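Local coordinates for protein flavodoxin (Bacillus cereus, PDB 6GAQ) that probably serves as a low-potential electron donor to redox enzymes, carrying a bound flavin mononucleotide as its redox cofactor, at residues A9-A14 / V31-F36; A26-V31 / E141-F146. All coordinates share one frame; numbering follows the deposited sequence.

Contact 1 (A9-A14 / V31-F36)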
loop_
_atom_site.group_PDB
_atom_site.type_symbol
_atom_site.label_atom_id
_atom_site.label_comp_id
_atom_site.label_asym_id
_atom_site.label_seq_id
_atom_site.Cartn_x
_atom_site.Cartn_y
_atom_site.Cartn_z
ATOM N N ALA A 9 -14.078 9.658 -8.021
ATOM C CA ALA A 9 -12.948 8.846 -7.584
ATOM C C ALA A 9 -12.283 9.466 -6.360
ATOM O O ALA A 9 -12.172 10.689 -6.258
ATOM C CB ALA A 9 -11.944 8.682 -8.713
ATOM N N LYS A 10 -11.838 8.621 -5.430
ATOM C CA LYS A 10 -11.263 9.126 -4.189
ATOM C C LYS A 10 -9.982 8.400 -3.797
ATOM O O LYS A 10 -8.883 8.912 -4.028
ATOM C CB LYS A 10 -12.283 9.030 -3.055
ATOM C CG LYS A 10 -12.256 10.234 -2.142
ATOM C CD LYS A 10 -13.462 10.278 -1.237
ATOM C CE LYS A 10 -13.465 11.565 -0.445
ATOM N NZ LYS A 10 -12.091 11.947 -0.015
ATOM N N ILE A 11 -10.106 7.222 -3.190
ATOM C CA ILE A 11 -8.967 6.489 -2.652
ATOM C C ILE A 11 -8.770 5.211 -3.453
ATOM O O ILE A 11 -9.733 4.495 -3.750
ATOM C CB ILE A 11 -9.152 6.178 -1.153
ATOM C CG1 ILE A 11 -9.279 7.477 -0.355
ATOM C CG2 ILE A 11 -7.985 5.354 -0.629
ATOM C CD1 ILE A 11 -9.335 7.275 1.144
ATOM N N LEU A 12 -7.516 4.930 -3.803
ATOM C CA LEU A 12 -7.150 3.739 -4.556
ATOM C C LEU A 12 -6.226 2.865 -3.721
ATOM O O LEU A 12 -5.287 3.362 -3.088
ATOM C CB LEU A 12 -6.465 4.111 -5.876
ATOM C CG LEU A 12 -5.468 3.103 -6.456
ATOM C CD1 LEU A 12 -6.190 1.908 -7.062
ATOM C CD2 LEU A 12 -4.568 3.768 -7.484
ATOM N N ILE A 13 -6.496 1.563 -3.722
ATOM C CA ILE A 13 -5.666 0.578 -3.039
ATOM C C ILE A 13 -5.088 -0.335 -4.113
ATOM O O ILE A 13 -5.781 -1.220 -4.628
ATOM C CB ILE A 13 -6.448 -0.220 -1.990
ATOM C CG1 ILE A 13 -7.046 0.718 -0.942
ATOM C CG2 ILE A 13 -5.547 -1.250 -1.325
ATOM C CD1 ILE A 13 -7.966 0.026 0.036
ATOM N N ALA A 14 -3.821 -0.121 -4.458
ATOM C CA ALA A 14 -3.108 -0.964 -5.409
ATOM C C ALA A 14 -2.162 -1.872 -4.635
ATOM O O ALA A 14 -1.296 -1.388 -3.899
ATOM C CB ALA A 14 -2.339 -0.119 -6.425
ATOM N N VAL A 31 -12.536 -2.085 3.591
ATOM C CA VAL A 31 -13.786 -2.142 4.343
ATOM C C VAL A 31 -13.856 -1.004 5.354
ATOM O O VAL A 31 -14.905 -0.368 5.524
ATOM C CB VAL A 31 -13.936 -3.520 5.014
ATOM C CG1 VAL A 31 -14.988 -3.474 6.095
ATOM C CG2 VAL A 31 -14.287 -4.575 3.975
ATOM N N SER A 32 -12.742 -0.720 6.035
ATOM C CA SER A 32 -12.700 0.429 6.937
ATOM C C SER A 32 -12.924 1.725 6.173
ATOM O O SER A 32 -13.714 2.580 6.591
ATOM C CB SER A 32 -11.363 0.475 7.675
ATOM O OG SER A 32 -11.175 1.729 8.308
ATOM N N LEU A 33 -12.230 1.886 5.045
ATOM C CA LEU A 33 -12.411 3.071 4.218
ATOM C C LEU A 33 -13.799 3.133 3.599
ATOM O O LEU A 33 -14.225 4.212 3.180
ATOM C CB LEU A 33 -11.349 3.114 3.121
ATOM C CG LEU A 33 -9.917 3.425 3.555
ATOM C CD1 LEU A 33 -8.983 3.380 2.357
ATOM C CD2 LEU A 33 -9.851 4.776 4.244
ATOM N N ASP A 34 -14.505 2.002 3.516
ATOM C CA ASP A 34 -15.888 2.024 3.050
ATOM C C ASP A 34 -16.803 2.678 4.077
ATOM O O ASP A 34 -17.733 3.406 3.713
ATOM C CB ASP A 34 -16.370 0.605 2.753
ATOM C CG ASP A 34 -15.872 0.078 1.425
ATOM O OD1 ASP A 34 -15.451 0.888 0.573
ATOM O OD2 ASP A 34 -15.901 -1.156 1.236
ATOM N N ALA A 35 -16.555 2.423 5.366
ATOM C CA ALA A 35 -17.450 2.908 6.413
ATOM C C ALA A 35 -17.505 4.429 6.435
ATOM O O ALA A 35 -18.571 5.016 6.656
ATOM C CB ALA A 35 -17.012 2.360 7.768
ATOM N N PHE A 36 -16.366 5.084 6.234
ATOM C CA PHE A 36 -16.371 6.482 5.831
ATOM C C PHE A 36 -16.782 6.532 4.367
ATOM O O PHE A 36 -16.208 5.827 3.536
ATOM C CB PHE A 36 -14.994 7.118 6.024
ATOM C CG PHE A 36 -14.363 6.817 7.355
ATOM C CD1 PHE A 36 -13.572 5.691 7.524
ATOM C CD2 PHE A 36 -14.556 7.663 8.435
ATOM C CE1 PHE A 36 -12.991 5.413 8.746
ATOM C CE2 PHE A 36 -13.977 7.388 9.660
ATOM C CZ PHE A 36 -13.193 6.262 9.816
#
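The first beta-alpha-beta unit of the flavodoxin fold brings Leu33, in the last turn of helix 21-35, down onto Ile11 and Ile13 of strand 11-16. The backbones come nearest at Ile11 and Leu33, whose CA atoms are 8.4 Å apart, and aliphatic side chains fill the interval. Leu33 meets the strand with both of its methyls. Its CD1 packs against Ile11 CG2 at 3.7 Å, while its CD2 faces Ile11 CD1 at 4.0 Å, and the two side chains cross at about a right angle. In Ile11 the ethyl branch lies beside the backbone N (chi1 -61°) and CG2 lies anti to that N, an arrangement that presents the two branches to Leu33 together. Two residues further along the strand, Ile13 CD1 adds a lighter touch, 4.2 Å from the same Leu33 CD1. Because strand residues alternate between faces, Leu12 turns the other way, toward the far side of the parallel sheet. The unit is completed by strand 40-44, which lies next to strand 11-16; its Val40 touches both Leu33 and Ile13. Helix 137-152 closes over Ile11 with Phe150. The helix ends soon after Leu33, and Phe36 is the first residue to depart from helical backbone angles on the way to strand 40-44.

Contact 2 (A26-V31 / E141-F146); sequences ADLIKV and EKCSNF
Leu28 and Cys143 meet where helix 21-35 and the C-terminal helix 137-152 lie side by side, in one of the two helical layers of the flavodoxin-like alpha/beta sandwich. Backbone approach is close, with the CA atoms of Ile29 and Cys143 6.3 Å apart. Cys143 points at helix 21-35, and its CB lies 4.2 Å from Leu28 CB, so these two side chains are already in touch at their bases. Further out they remain paired: the Leu28 chain runs on extended through its second torsion (chi2 163°), which carries CD1 alongside the sulfur, 3.9 Å from Cys143 SG. Cys143 is buried, with Leu128 and Ile130 of the edge strand 122-131 also packing on it, whereas Leu28 is at the more open margin of the interface. One helical turn before Cys143 comes Asp139, a calcium ligand, and the cysteine side chain is about 9 Å from a bound calcium ion.

A second, looser meeting lies nearer the sheet. Neither Ile29 nor Phe146 starts out aimed straight at the opposite helix, yet both come closer at their ends. The Phe146 ring also rests on Leu128 and on Ala93 of strand 91-98. Ile29, which packs on Ile13 and Phe95, extends its ethyl arm (chi2 165°) to bring CD1 obliquely to the ring, 4.4 Å from Phe146 CD2.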
loop_
_atom_site.group_PDB
_atom_site.type_symbol
_atom_site.label_atom_id
_atom_site.label_comp_id
_atom_site.label_asym_id
_atom_site.label_seq_id
_atom_site.Cartn_x
_atom_site.Cartn_y
_atom_site.Cartn_z
ATOM N N ALA A 26 -5.268 -5.685 2.131
ATOM C CA ALA A 26 -5.946 -4.722 1.271
ATOM C C ALA A 26 -7.457 -4.788 1.452
ATOM O O ALA A 26 -8.141 -3.758 1.409
ATOM C CB ALA A 26 -5.567 -4.968 -0.189
ATOM N N ASP A 27 -7.996 -5.992 1.662
ATOM C CA ASP A 27 -9.435 -6.134 1.865
ATOM C C ASP A 27 -9.876 -5.485 3.171
ATOM O O ASP A 27 -10.926 -4.832 3.223
ATOM C CB ASP A 27 -9.825 -7.611 1.841
ATOM C CG ASP A 27 -9.660 -8.236 0.471
ATOM O OD1 ASP A 27 -9.705 -7.492 -0.531
ATOM O OD2 ASP A 27 -9.487 -9.471 0.393
ATOM N N LEU A 28 -9.089 -5.654 4.237
ATOM C CA LEU A 28 -9.446 -5.061 5.521
ATOM C C LEU A 28 -9.423 -3.539 5.452
ATOM O O LEU A 28 -10.319 -2.873 5.982
ATOM C CB LEU A 28 -8.503 -5.565 6.613
ATOM C CG LEU A 28 -8.633 -7.035 7.020
ATOM C CD1 LEU A 28 -7.399 -7.491 7.781
ATOM C CD2 LEU A 28 -9.886 -7.256 7.852
ATOM N N ILE A 29 -8.410 -2.971 4.794
ATOM C CA ILE A 29 -8.301 -1.517 4.713
ATOM C C ILE A 29 -9.463 -0.933 3.917
ATOM O O ILE A 29 -10.012 0.115 4.276
ATOM C CB ILE A 29 -6.941 -1.121 4.109
ATOM C CG1 ILE A 29 -5.801 -1.615 5.001
ATOM C CG2 ILE A 29 -6.855 0.386 3.919
ATOM C CD1 ILE A 29 -4.448 -1.592 4.328
ATOM N N LYS A 30 -9.859 -1.602 2.830
ATOM C CA LYS A 30 -10.958 -1.101 2.011
ATOM C C LYS A 30 -12.260 -1.047 2.800
ATOM O O LYS A 30 -13.016 -0.073 2.700
ATOM C CB LYS A 30 -11.129 -1.973 0.766
ATOM C CG LYS A 30 -12.506 -1.866 0.128
ATOM C CD LYS A 30 -12.589 -2.644 -1.172
ATOM C CE LYS A 30 -13.986 -2.561 -1.763
ATOM N NZ LYS A 30 -14.474 -1.154 -1.807
ATOM N N VAL A 31 -12.536 -2.085 3.591
ATOM C CA VAL A 31 -13.786 -2.142 4.343
ATOM C C VAL A 31 -13.856 -1.004 5.354
ATOM O O VAL A 31 -14.905 -0.368 5.524
ATOM C CB VAL A 31 -13.936 -3.520 5.014
ATOM C CG1 VAL A 31 -14.988 -3.474 6.095
ATOM C CG2 VAL A 31 -14.287 -4.575 3.975
ATOM N N GLU A 141 -6.524 -5.546 14.285
ATOM C CA GLU A 141 -6.563 -4.233 14.919
ATOM C C GLU A 141 -5.450 -3.327 14.407
ATOM O O GLU A 141 -5.606 -2.101 14.407
ATOM C CB GLU A 141 -6.481 -4.380 16.437
ATOM C CG GLU A 141 -7.797 -4.793 17.081
ATOM C CD GLU A 141 -7.918 -4.328 18.517
ATOM O OE1 GLU A 141 -6.947 -4.500 19.284
ATOM O OE2 GLU A 141 -8.985 -3.787 18.879
ATOM N N LYS A 142 -4.327 -3.903 13.973
ATOM C CA LYS A 142 -3.287 -3.102 13.335
ATOM C C LYS A 142 -3.793 -2.500 12.031
ATOM O O LYS A 142 -3.594 -1.308 11.764
ATOM C CB LYS A 142 -2.040 -3.954 13.085
ATOM C CG LYS A 142 -1.078 -4.018 14.260
ATOM C CD LYS A 142 -0.071 -5.148 14.092
ATOM C CE LYS A 142 1.045 -4.762 13.133
ATOM N NZ LYS A 142 2.068 -5.839 13.015
ATOM N N CYS A 143 -4.456 -3.314 11.205
ATOM C CA CYS A 143 -5.022 -2.806 9.960
ATOM C C CYS A 143 -6.144 -1.812 10.229
ATOM O O CYS A 143 -6.272 -0.805 9.521
ATOM C CB CYS A 143 -5.533 -3.966 9.105
ATOM S SG CYS A 143 -4.305 -5.242 8.741
ATOM N N SER A 144 -6.966 -2.078 11.249
ATOM C CA SER A 144 -8.081 -1.188 11.556
ATOM C C SER A 144 -7.591 0.189 11.988
ATOM O O SER A 144 -8.165 1.210 11.595
ATOM C CB SER A 144 -8.963 -1.811 12.638
ATOM O OG SER A 144 -10.116 -1.022 12.873
ATOM N N ASN A 145 -6.530 0.236 12.797
ATOM C CA ASN A 145 -5.991 1.523 13.227
ATOM C C ASN A 145 -5.330 2.261 12.068
ATOM O O ASN A 145 -5.460 3.485 11.949
ATOM C CB ASN A 145 -4.994 1.323 14.368
ATOM C CG ASN A 145 -5.635 0.728 15.605
ATOM O OD1 ASN A 145 -6.837 0.875 15.827
ATOM N ND2 ASN A 145 -4.835 0.049 16.418
ATOM N N PHE A 146 -4.618 1.531 11.206
ATOM C CA PHE A 146 -3.936 2.161 10.079
ATOM C C PHE A 146 -4.933 2.807 9.124
ATOM O O PHE A 146 -4.757 3.959 8.710
ATOM C CB PHE A 146 -3.079 1.123 9.349
ATOM C CG PHE A 146 -2.333 1.672 8.165
ATOM C CD1 PHE A 146 -1.107 2.295 8.328
ATOM C CD2 PHE A 146 -2.854 1.555 6.886
ATOM C CE1 PHE A 146 -0.417 2.797 7.239
ATOM C CE2 PHE A 146 -2.171 2.057 5.794
ATOM C CZ PHE A 146 -0.950 2.679 5.972
#

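In the fold
Both contacts draw on helix 21-35, but at different levels along it: Leu33 is one turn beyond Ile29 on a similar side, and Leu28 is turned farther round toward helix 137-152. Contact 1 joins the end of the helix to the sheet and is local, its segments belonging to one beta-alpha-beta unit; contact 2 joins helix to helix across most of the sequence. All three touching residues of contact 1 are buried aliphatics. Contact 2 also has a largely buried centre, but adds sulfur and an aromatic ring, and Leu28 takes it to the partly exposed margin. They meet on the sheet side of helix 21-35, where Ile13 CD1 lies 4.1 Å from Ile29 CG2.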